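Local structure of putative ATP binding component of ABC-transporter (Escherichia coli, 2R5O) at the interface of chains A and B. The protein binds the O-antigen polysaccharide through this C-terminal domain, as part of an ABC transporter, probably ATP-hydrolysing, that exports the glycan. Residues are numbered along the deposited sequence; one frame, centred on the assembly and turned at random. Chains: chain A/B, Putative ATP binding component of ABC-transporter.

Contact 1: the interface of chains A and B. Residues chain A 133, 174-182; chain B 93, 101-103, 134, 178.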
ATOM      1  N   ASP A 133      -1.099   2.090   5.868  1.00 17.99           N
ATOM      2  CA  ASP A 133       0.181   1.636   5.247  1.00 16.92           C
ATOM      3  C   ASP A 133       0.583   2.605   4.087  1.00 16.94           C
ATOM      4  O   ASP A 133       0.603   2.235   2.916  1.00 17.74           O
ATOM      5  CB  ASP A 133       0.040   0.174   4.769  1.00 18.33           C
ATOM      6  CG  ASP A 133      -0.005  -0.848   5.893  1.00 18.37           C
ATOM      7  OD1 ASP A 133       0.323  -0.528   7.042  1.00 21.46           O
ATOM      8  OD2 ASP A 133      -0.372  -2.023   5.638  1.00 21.41           O
ATOM      9  N   PHE A 174      10.014   5.706   3.340  1.00 17.43           N
ATOM     10  CA  PHE A 174      10.472   4.854   2.279  1.00 17.99           C
ATOM     11  C   PHE A 174      10.271   5.687   0.984  1.00 17.29           C
ATOM     12  O   PHE A 174       9.969   6.899   1.063  1.00 17.34           O
ATOM     13  CB  PHE A 174       9.714   3.517   2.269  0.65 17.50           C
ATOM     14  CG  PHE A 174       8.206   3.666   2.212  0.65 14.91           C
ATOM     15  CD1 PHE A 174       7.543   3.783   1.017  0.65 15.00           C
ATOM     16  CD2 PHE A 174       7.450   3.679   3.383  0.65 13.31           C
ATOM     17  CE1 PHE A 174       6.188   3.933   0.978  0.65 15.59           C
ATOM     18  CE2 PHE A 174       6.085   3.865   3.349  0.65 16.26           C
ATOM     19  CZ  PHE A 174       5.462   3.978   2.147  0.65 14.10           C
ATOM     20  N   TRP A 175      10.522   5.115  -0.173  1.00 17.92           N
ATOM     21  CA  TRP A 175      10.314   5.833  -1.440  1.00 17.98           C
ATOM     22  C   TRP A 175       8.922   5.508  -1.943  1.00 18.76           C
ATOM     23  O   TRP A 175       8.512   4.335  -1.998  1.00 19.59           O
ATOM     24  CB  TRP A 175      11.337   5.422  -2.507  1.00 19.59           C
ATOM     25  CG  TRP A 175      12.724   5.929  -2.290  1.00 21.59           C
ATOM     26  CD1 TRP A 175      13.585   5.553  -1.301  1.00 24.87           C
ATOM     27  CD2 TRP A 175      13.418   6.908  -3.077  1.00 25.14           C
ATOM     28  NE1 TRP A 175      14.768   6.236  -1.421  1.00 25.97           N
ATOM     29  CE2 TRP A 175      14.698   7.069  -2.506  1.00 24.43           C
ATOM     30  CE3 TRP A 175      13.088   7.660  -4.211  1.00 25.28           C
ATOM     31  CZ2 TRP A 175      15.642   7.961  -3.016  1.00 24.57           C
ATOM     32  CZ3 TRP A 175      14.034   8.541  -4.728  1.00 24.09           C
ATOM     33  CH2 TRP A 175      15.298   8.678  -4.134  1.00 24.32           C
ATOM     34  N   GLY A 176       8.174   6.543  -2.277  1.00 18.11           N
ATOM     35  CA  GLY A 176       6.881   6.355  -2.848  1.00 17.61           C
ATOM     36  C   GLY A 176       5.786   6.713  -1.908  1.00 16.84           C
ATOM     37  O   GLY A 176       5.905   7.637  -1.093  1.00 17.87           O
ATOM     38  N   VAL A 177       4.673   6.051  -2.072  1.00 15.07           N
ATOM     39  CA  VAL A 177       3.460   6.451  -1.377  1.00 15.51           C
ATOM     40  C   VAL A 177       2.828   5.358  -0.557  1.00 14.84           C
ATOM     41  O   VAL A 177       2.215   5.643   0.477  1.00 14.99           O
ATOM     42  CB  VAL A 177       2.464   7.093  -2.375  1.00 15.89           C
ATOM     43  CG1 VAL A 177       2.211   6.240  -3.597  1.00 16.01           C
ATOM     44  CG2 VAL A 177       1.187   7.505  -1.700  1.00 16.66           C
ATOM     45  N   ILE A 178       2.956   4.110  -1.008  1.00 14.88           N
ATOM     46  CA  ILE A 178       2.300   2.985  -0.331  1.00 15.76           C
ATOM     47  C   ILE A 178       3.339   2.056   0.275  1.00 16.23           C
ATOM     48  O   ILE A 178       4.370   1.760  -0.331  1.00 16.44           O
ATOM     49  CB  ILE A 178       1.374   2.237  -1.303  1.00 15.96           C
ATOM     50  CG1 ILE A 178       2.092   1.753  -2.571  1.00 16.71           C
ATOM     51  CG2 ILE A 178       0.213   3.148  -1.684  1.00 16.09           C
ATOM     52  CD1 ILE A 178       1.394   0.641  -3.291  1.00 17.61           C
ATOM     53  N   ASP A 179       3.046   1.567   1.471  1.00 15.60           N
ATOM     54  CA  ASP A 179       3.974   0.717   2.189  1.00 14.91           C
ATOM     55  C   ASP A 179       3.599  -0.750   2.001  1.00 14.30           C
ATOM     56  O   ASP A 179       2.629  -1.223   2.605  1.00 14.05           O
ATOM     57  CB  ASP A 179       4.012   1.064   3.664  1.00 15.18           C
ATOM     58  CG  ASP A 179       5.171   0.448   4.380  1.00 15.39           C
ATOM     59  OD1 ASP A 179       5.919  -0.367   3.809  1.00 14.24           O
ATOM     60  OD2 ASP A 179       5.353   0.817   5.557  1.00 18.41           O
ATOM     61  N   LEU A 180       4.373  -1.472   1.195  1.00 13.84           N
ATOM     62  CA  LEU A 180       4.160  -2.898   0.994  1.00 13.87           C
ATOM     63  C   LEU A 180       4.835  -3.760   2.075  1.00 12.91           C
ATOM     64  O   LEU A 180       4.723  -4.970   2.061  1.00 13.49           O
ATOM     65  CB  LEU A 180       4.638  -3.314  -0.399  1.00 13.56           C
ATOM     66  CG  LEU A 180       3.773  -2.740  -1.525  1.00 15.08           C
ATOM     67  CD1 LEU A 180       4.400  -3.027  -2.873  1.00 16.66           C
ATOM     68  CD2 LEU A 180       2.309  -3.267  -1.469  1.00 16.36           C
ATOM     69  N   LYS A 181       5.558  -3.146   3.013  1.00 11.83           N
ATOM     70  CA  LYS A 181       6.015  -3.829   4.230  1.00 12.33           C
ATOM     71  C   LYS A 181       6.919  -5.023   3.948  1.00 13.24           C
ATOM     72  O   LYS A 181       6.797  -6.082   4.552  1.00 14.63           O
ATOM     73  CB  LYS A 181       4.819  -4.218   5.111  1.00 13.42           C
ATOM     74  CG  LYS A 181       4.027  -3.008   5.572  1.00 14.73           C
ATOM     75  CD  LYS A 181       2.954  -3.293   6.625  1.00 16.71           C
ATOM     76  CE  LYS A 181       3.548  -3.732   7.963  1.00 19.35           C
ATOM     77  NZ  LYS A 181       2.524  -4.327   8.856  1.00 20.66           N
ATOM     78  N   SER A 182       7.893  -4.836   3.086  1.00 12.12           N
ATOM     79  CA  SER A 182       8.779  -5.931   2.750  1.00 12.23           C
ATOM     80  C   SER A 182       9.615  -6.355   3.941  1.00 12.69           C
ATOM     81  O   SER A 182      10.077  -5.514   4.733  1.00 13.41           O
ATOM     82  CB  SER A 182       9.726  -5.490   1.648  1.00 12.33           C
ATOM     83  OG  SER A 182      10.529  -6.572   1.160  1.00 12.73           O
TER
ATOM     84  N   ILE B  93       9.336  -0.314  -6.850  1.00 15.07           N
ATOM     85  CA  ILE B  93       8.180  -0.640  -7.697  1.00 15.01           C
ATOM     86  C   ILE B  93       7.499   0.679  -8.096  1.00 14.83           C
ATOM     87  O   ILE B  93       7.185   1.536  -7.253  1.00 15.12           O
ATOM     88  CB  ILE B  93       7.183  -1.563  -6.982  1.00 15.64           C
ATOM     89  CG1 ILE B  93       7.875  -2.900  -6.684  1.00 16.90           C
ATOM     90  CG2 ILE B  93       5.954  -1.769  -7.833  1.00 15.31           C
ATOM     91  CD1 ILE B  93       7.078  -3.875  -5.782  1.00 18.45           C
ATOM     92  N   LEU B 101       5.729   3.988  -6.395  1.00 15.94           N
ATOM     93  CA  LEU B 101       4.801   3.393  -5.455  1.00 15.83           C
ATOM     94  C   LEU B 101       5.477   3.000  -4.173  1.00 15.32           C
ATOM     95  O   LEU B 101       5.043   3.408  -3.095  1.00 15.45           O
ATOM     96  CB  LEU B 101       4.054   2.194  -6.053  1.00 16.28           C
ATOM     97  CG  LEU B 101       3.058   2.518  -7.164  1.00 16.29           C
ATOM     98  CD1 LEU B 101       2.459   1.223  -7.669  1.00 16.78           C
ATOM     99  CD2 LEU B 101       1.969   3.452  -6.690  1.00 17.83           C
ATOM    100  N   TYR B 102       6.536   2.202  -4.260  1.00 15.71           N
ATOM    101  CA  TYR B 102       7.184   1.654  -3.069  1.00 15.69           C
ATOM    102  C   TYR B 102       8.620   1.310  -3.343  1.00 16.22           C
ATOM    103  O   TYR B 102       8.907   0.524  -4.242  1.00 17.81           O
ATOM    104  CB  TYR B 102       6.491   0.366  -2.636  1.00 16.01           C
ATOM    105  CG  TYR B 102       7.134  -0.333  -1.441  1.00 14.83           C
ATOM    106  CD1 TYR B 102       7.115   0.238  -0.180  1.00 14.67           C
ATOM    107  CD2 TYR B 102       7.797  -1.546  -1.591  1.00 15.85           C
ATOM    108  CE1 TYR B 102       7.669  -0.371   0.891  1.00 14.62           C
ATOM    109  CE2 TYR B 102       8.375  -2.192  -0.495  1.00 15.60           C
ATOM    110  CZ  TYR B 102       8.296  -1.601   0.753  1.00 15.14           C
ATOM    111  OH  TYR B 102       8.833  -2.268   1.829  1.00 15.27           O
ATOM    112  N   GLY B 103       9.501   1.870  -2.550  1.00 15.92           N
ATOM    113  CA  GLY B 103      10.903   1.488  -2.584  1.00 17.16           C
ATOM    114  C   GLY B 103      11.407   1.297  -1.192  1.00 17.03           C
ATOM    115  O   GLY B 103      10.997   2.015  -0.275  1.00 18.82           O
ATOM    116  N   LEU B 134      -1.338  -5.223  -4.643  1.00 14.12           N
ATOM    117  CA  LEU B 134      -1.600  -4.161  -5.612  1.00 14.05           C
ATOM    118  C   LEU B 134      -2.802  -4.467  -6.464  1.00 13.95           C
ATOM    119  O   LEU B 134      -3.119  -5.619  -6.727  1.00 14.83           O
ATOM    120  CB  LEU B 134      -0.404  -3.954  -6.523  1.00 14.19           C
ATOM    121  CG  LEU B 134       0.896  -3.550  -5.833  1.00 14.85           C
ATOM    122  CD1 LEU B 134       2.039  -3.491  -6.798  1.00 14.19           C
ATOM    123  CD2 LEU B 134       0.767  -2.181  -5.184  1.00 16.33           C
ATOM    124  N   ILE B 178      -3.671   0.043  -3.757  1.00 13.83           N
ATOM    125  CA  ILE B 178      -3.236  -0.902  -2.722  1.00 13.70           C
ATOM    126  C   ILE B 178      -4.416  -1.431  -1.899  1.00 13.65           C
ATOM    127  O   ILE B 178      -5.289  -0.673  -1.491  1.00 14.24           O
ATOM    128  CB  ILE B 178      -2.182  -0.270  -1.750  1.00 14.34           C
ATOM    129  CG1 ILE B 178      -1.701  -1.296  -0.710  1.00 15.39           C
ATOM    130  CG2 ILE B 178      -2.715   0.998  -1.102  1.00 14.63           C
ATOM    131  CD1 ILE B 178      -0.475  -0.935   0.107  1.00 16.22           C
TER

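Contact 2: the interface of chains A and B. Residues chain A 89, 106, 109, 113-114, 125-129; chain B 182-185.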
ATOM      1  N   PRO A  89     -22.243   1.107   3.535  1.00 13.46           N
ATOM      2  CA  PRO A  89     -21.297   2.184   3.790  1.00 13.76           C
ATOM      3  C   PRO A  89     -19.985   1.927   3.079  1.00 13.26           C
ATOM      4  O   PRO A  89     -19.623   0.775   2.860  1.00 13.48           O
ATOM      5  CB  PRO A  89     -21.101   2.147   5.297  1.00 14.03           C
ATOM      6  CG  PRO A  89     -21.432   0.759   5.669  1.00 16.25           C
ATOM      7  CD  PRO A  89     -22.482   0.276   4.726  1.00 13.72           C
ATOM      8  N   SER A 106     -18.802  -2.062   2.852  1.00 13.96           N
ATOM      9  CA  SER A 106     -19.091  -3.130   3.781  1.00 14.25           C
ATOM     10  C   SER A 106     -19.091  -4.491   3.116  1.00 14.42           C
ATOM     11  O   SER A 106     -18.684  -5.487   3.730  1.00 15.46           O
ATOM     12  CB  SER A 106     -20.413  -2.895   4.494  1.00 14.10           C
ATOM     13  OG  SER A 106     -21.466  -2.692   3.573  1.00 13.58           O
ATOM     14  N   ALA A 109     -15.294  -5.311   1.873  1.00 15.40           N
ATOM     15  CA  ALA A 109     -14.341  -5.465   2.978  1.00 15.41           C
ATOM     16  C   ALA A 109     -14.584  -6.738   3.749  1.00 16.07           C
ATOM     17  O   ALA A 109     -13.626  -7.381   4.203  1.00 17.15           O
ATOM     18  CB  ALA A 109     -14.381  -4.293   3.906  1.00 15.68           C
ATOM     19  N   ARG A 113     -19.805 -11.054   3.771  1.00 16.82           N
ATOM     20  CA  ARG A 113     -20.395 -11.469   5.053  1.00 17.50           C
ATOM     21  C   ARG A 113     -21.553 -10.563   5.465  1.00 17.79           C
ATOM     22  O   ARG A 113     -22.593 -11.037   5.932  1.00 18.75           O
ATOM     23  CB  ARG A 113     -19.317 -11.416   6.145  1.00 16.99           C
ATOM     24  CG  ARG A 113     -19.766 -11.955   7.497  1.00 17.35           C
ATOM     25  CD  ARG A 113     -18.721 -11.723   8.603  1.00 17.35           C
ATOM     26  NE  ARG A 113     -18.626 -10.301   8.959  1.00 16.94           N
ATOM     27  CZ  ARG A 113     -17.546  -9.545   8.782  1.00 16.01           C
ATOM     28  NH1 ARG A 113     -16.439 -10.033   8.263  1.00 15.28           N
ATOM     29  NH2 ARG A 113     -17.587  -8.257   9.110  1.00 17.83           N
ATOM     30  N   GLU A 114     -21.322  -9.258   5.380  1.00 18.48           N
ATOM     31  CA  GLU A 114     -22.242  -8.267   5.924  1.00 18.88           C
ATOM     32  C   GLU A 114     -23.414  -7.996   5.010  1.00 19.32           C
ATOM     33  O   GLU A 114     -23.219  -7.699   3.821  1.00 19.93           O
ATOM     34  CB  GLU A 114     -21.495  -6.937   6.119  1.00 20.42           C
ATOM     35  CG  GLU A 114     -20.434  -7.001   7.200  1.00 21.46           C
ATOM     36  CD  GLU A 114     -20.953  -6.830   8.612  1.00 22.56           C
ATOM     37  OE1 GLU A 114     -22.075  -6.307   8.796  1.00 24.45           O
ATOM     38  OE2 GLU A 114     -20.210  -7.190   9.539  1.00 22.58           O
ATOM     39  N   VAL A 125     -23.993   3.336  13.417  1.00 16.98           N
ATOM     40  CA  VAL A 125     -22.588   3.643  13.272  1.00 17.28           C
ATOM     41  C   VAL A 125     -21.928   2.468  12.567  1.00 16.94           C
ATOM     42  O   VAL A 125     -22.189   1.293  12.859  1.00 17.66           O
ATOM     43  CB  VAL A 125     -21.949   3.898  14.646  1.00 17.70           C
ATOM     44  CG1 VAL A 125     -20.444   4.076  14.508  1.00 19.79           C
ATOM     45  CG2 VAL A 125     -22.585   5.122  15.295  1.00 18.53           C
ATOM     46  N   PHE A 126     -21.036   2.801  11.645  1.00 15.95           N
ATOM     47  CA  PHE A 126     -20.261   1.828  10.882  1.00 16.22           C
ATOM     48  C   PHE A 126     -18.793   2.122  11.032  1.00 15.84           C
ATOM     49  O   PHE A 126     -18.395   3.285  11.005  1.00 16.15           O
ATOM     50  CB  PHE A 126     -20.660   1.912   9.410  1.00 16.98           C
ATOM     51  CG  PHE A 126     -22.142   1.746   9.181  1.00 17.11           C
ATOM     52  CD1 PHE A 126     -22.794   0.554   9.482  1.00 18.90           C
ATOM     53  CD2 PHE A 126     -22.898   2.807   8.747  1.00 16.61           C
ATOM     54  CE1 PHE A 126     -24.171   0.422   9.275  1.00 18.62           C
ATOM     55  CE2 PHE A 126     -24.269   2.683   8.512  1.00 17.63           C
ATOM     56  CZ  PHE A 126     -24.894   1.495   8.776  1.00 17.55           C
ATOM     57  N   LYS A 127     -17.987   1.071  11.175  1.00 15.35           N
ATOM     58  CA  LYS A 127     -16.572   1.229  11.448  1.00 15.14           C
ATOM     59  C   LYS A 127     -15.729   0.469  10.440  1.00 15.08           C
ATOM     60  O   LYS A 127     -15.900  -0.747  10.277  1.00 16.83           O
ATOM     61  CB  LYS A 127     -16.268   0.737  12.871  1.00 15.44           C
ATOM     62  CG  LYS A 127     -14.782   0.801  13.221  1.00 17.63           C
ATOM     63  CD  LYS A 127     -14.506   0.498  14.671  1.00 21.49           C
ATOM     64  CE  LYS A 127     -14.540  -0.951  14.998  1.00 24.45           C
ATOM     65  NZ  LYS A 127     -13.944  -1.117  16.381  1.00 28.43           N
ATOM     66  N   PHE A 128     -14.777   1.165   9.823  1.00 15.09           N
ATOM     67  CA  PHE A 128     -13.747   0.547   8.977  1.00 14.52           C
ATOM     68  C   PHE A 128     -12.433   0.675   9.747  1.00 14.77           C
ATOM     69  O   PHE A 128     -12.045   1.783  10.117  1.00 16.80           O
ATOM     70  CB  PHE A 128     -13.623   1.285   7.636  1.00 14.73           C
ATOM     71  CG  PHE A 128     -14.819   1.111   6.748  1.00 14.29           C
ATOM     72  CD1 PHE A 128     -14.833   0.099   5.820  1.00 14.64           C
ATOM     73  CD2 PHE A 128     -15.903   1.955   6.839  1.00 16.15           C
ATOM     74  CE1 PHE A 128     -15.918  -0.092   5.005  1.00 15.83           C
ATOM     75  CE2 PHE A 128     -16.999   1.766   6.017  1.00 15.89           C
ATOM     76  CZ  PHE A 128     -17.001   0.758   5.116  1.00 15.63           C
ATOM     77  N   SER A 129     -11.753  -0.429   9.975  1.00 14.72           N
ATOM     78  CA  SER A 129     -10.497  -0.416  10.718  1.00 14.51           C
ATOM     79  C   SER A 129      -9.405  -0.946   9.791  1.00 14.81           C
ATOM     80  O   SER A 129      -9.537  -2.040   9.256  1.00 15.32           O
ATOM     81  CB  SER A 129     -10.582  -1.284  11.973  0.65 15.52           C
ATOM     82  OG  SER A 129     -11.584  -0.828  12.853  0.65 16.93           O
TER
ATOM     83  N   SER B 182      -9.032  -3.450   5.014  1.00 12.34           N
ATOM     84  CA  SER B 182      -9.902  -2.992   6.086  1.00 12.67           C
ATOM     85  C   SER B 182     -10.797  -4.094   6.638  1.00 12.41           C
ATOM     86  O   SER B 182     -11.305  -4.912   5.876  1.00 13.54           O
ATOM     87  CB  SER B 182     -10.803  -1.861   5.594  1.00 12.23           C
ATOM     88  OG  SER B 182     -11.548  -1.244   6.628  1.00 12.75           O
ATOM     89  N   SER B 183     -11.013  -4.080   7.934  1.00 12.89           N
ATOM     90  CA  SER B 183     -12.113  -4.804   8.533  1.00 13.65           C
ATOM     91  C   SER B 183     -13.328  -3.905   8.557  1.00 13.75           C
ATOM     92  O   SER B 183     -13.210  -2.701   8.347  1.00 15.34           O
ATOM     93  CB  SER B 183     -11.765  -5.242   9.943  0.65 14.14           C
ATOM     94  OG  SER B 183     -11.849  -4.104  10.763  0.65 17.51           O
ATOM     95  N   PHE B 184     -14.489  -4.493   8.750  1.00 12.63           N
ATOM     96  CA  PHE B 184     -15.739  -3.753   8.834  1.00 12.20           C
ATOM     97  C   PHE B 184     -16.595  -4.269   9.984  1.00 11.77           C
ATOM     98  O   PHE B 184     -16.715  -5.474  10.165  1.00 12.11           O
ATOM     99  CB  PHE B 184     -16.550  -3.870   7.543  1.00 12.93           C
ATOM    100  CG  PHE B 184     -17.852  -3.168   7.639  1.00 12.27           C
ATOM    101  CD1 PHE B 184     -17.924  -1.810   7.490  1.00 13.50           C
ATOM    102  CD2 PHE B 184     -18.988  -3.850   7.994  1.00 12.97           C
ATOM    103  CE1 PHE B 184     -19.099  -1.152   7.641  1.00 12.75           C
ATOM    104  CE2 PHE B 184     -20.169  -3.217   8.165  1.00 12.73           C
ATOM    105  CZ  PHE B 184     -20.231  -1.839   7.977  1.00 10.70           C
ATOM    106  N   THR B 185     -17.164  -3.354  10.763  1.00 11.05           N
ATOM    107  CA  THR B 185     -18.075  -3.696  11.844  1.00 11.66           C
ATOM    108  C   THR B 185     -19.244  -2.751  11.837  1.00 12.63           C
ATOM    109  O   THR B 185     -19.091  -1.553  11.553  1.00 11.66           O
ATOM    110  CB  THR B 185     -17.380  -3.721  13.230  0.65 12.45           C
ATOM    111  OG1 THR B 185     -16.713  -2.489  13.481  0.65 15.99           O
ATOM    112  CG2 THR B 185     -16.366  -4.844  13.316  0.65 13.72           C
TER
HETATM  113  O   HOH W   1     -14.081  -2.578  11.922  1.00 19.40           O

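Contact 1: the interface of chains A and B
The crossover of a domain-swapped dimer of immunoglobulin-fold Wzt C-terminal domains lies here, where the segment A:Phe174 to A:Ser182 leaves its own domain and runs along strand 100-105 of chain B. A short antiparallel pairing opens it. A:Trp175 and B:Gly103 exchange main-chain bonds, the amide of B:Gly103 N lying on a lone pair of A:Trp175 O at 2.7 Å. The chain then turns, and B:Leu101 O accepts twice. A:Ile178 N meets B:Leu101 O in the carbonyl plane at 3.0 Å, while A:Val177 N sits above that plane, so two successive amides of the crossing segment share one acceptor.

B:Tyr102 is the main side chain of the patch. With CG anti to its backbone N (chi1 177°), the ring reaches out along the crossing segment. The side chain of A:Phe174 crosses it at about a right angle, and the rings meet edge to face with their planes well short of perpendicular, the tyrosine CE1 side lying over the rim of the phenylalanine face. Over one face of the tyrosine, also offset toward the rim, stands the amide A:Leu180 N, and A:Leu180 CB approaches B:Tyr102 CD2 to 3.8 Å. At the far end the phenol oxygen B:Tyr102 OH takes a nearly straight bond from A:Ser182 N at 3.0 Å. The turn leading there is braced within chain A, for A:Lys181 N donates to the carboxylate oxygen A:Asp179 OD1 from above the carboxylate plane.

Around the two-fold, A:Ile178 and B:Ile178 meet tip to tip, their CG2 methyls 3.7 Å apart. The copies differ in rotamer: CG1 of A:Ile178 takes the crowded position between backbone N and carbonyl carbon (chi1 56°), whereas CG1 of B:Ile178 is anti to N (chi1 -178°). A:Ile178 CD1 thereby presses tightly on B:Leu134 CD2, at 3.5 Å, and A:Leu180 CD2 slides past B:Ile178 CD1.

Contact 2: the interface of chains A and B
This is a strand-exchange interface: the C-terminal strand 183-185 of chain B adds to the edge of a sheet in chain A, pairing antiparallel with strand 123-131 and tying the swapped dimer together. Main-chain bonds alternate along it. A:Lys127 and B:Thr185 exchange amide and carbonyl, A:Lys127 N meeting B:Thr185 O nearly along the C=O axis at 2.9 Å. Further along, B:Ser183 N reaches A:Ser129 O in the carbonyl plane at 2.8 Å. The returning bond, from A:Ser129 N to B:Ser183 O, comes from above the carbonyl plane and is longer. B:Ser183 O is gripped a second time, by the hydroxyl B:Ser182 OG at 2.8 Å, which helps fix the start of the strand.

Side chains alternate between the two faces. B:Phe184, with CG anti to its backbone N (chi1 178°), drives its ring into chain A. A:Ser106 CB stands over the centre of one ring face, 3.6 Å from B:Phe184 CZ, a CH-pi contact. The CD1 edge of the ring points at the rim of the A:Phe128 face, with planes 61° apart. A:Pro89 CG crosses at the CE1 corner, while the A:Glu114 carboxylate carbon lies in plane at the edge beside CD2, its carboxylate turned 76° to the ring. A:Glu114 OE2 uses its anti lone pair for a salt bridge with A:Arg113 NH2, 2.9 Å away and in the guanidinium plane, which probably steadies the acid against the ring.

On the opposite face of the paired strands, away from the ring, a water joins A:Lys127 O, A:Ser129 OG, B:Ser183 OG and B:Thr185 OG1. The aliphatic chain of A:Lys127 runs alongside B:Thr185, pointing the same way. In the fold, the phenylalanine ring is received between strand 123-131, the beginning of strand 86-95 and the short helix 106-109 of chain A.

Contact 1 and contact 2 lie about 24 Å apart, measured between the centres of their C-alpha atoms, and involve successive stretches of the C-terminal tail, taken from chain A in contact 1 and from chain B in contact 2. Residue 182 occurs in both, as A:Ser182 at the crossover and as B:Ser182 where the partner's tail enters its strand. The two-fold repeats each contact with the chains exchanged, so each domain gives away its last strand and receives the other's. Strand 86-95 also serves both contacts, with B:Ile93 in the first and A:Pro89 in the second, each from the receiving domain.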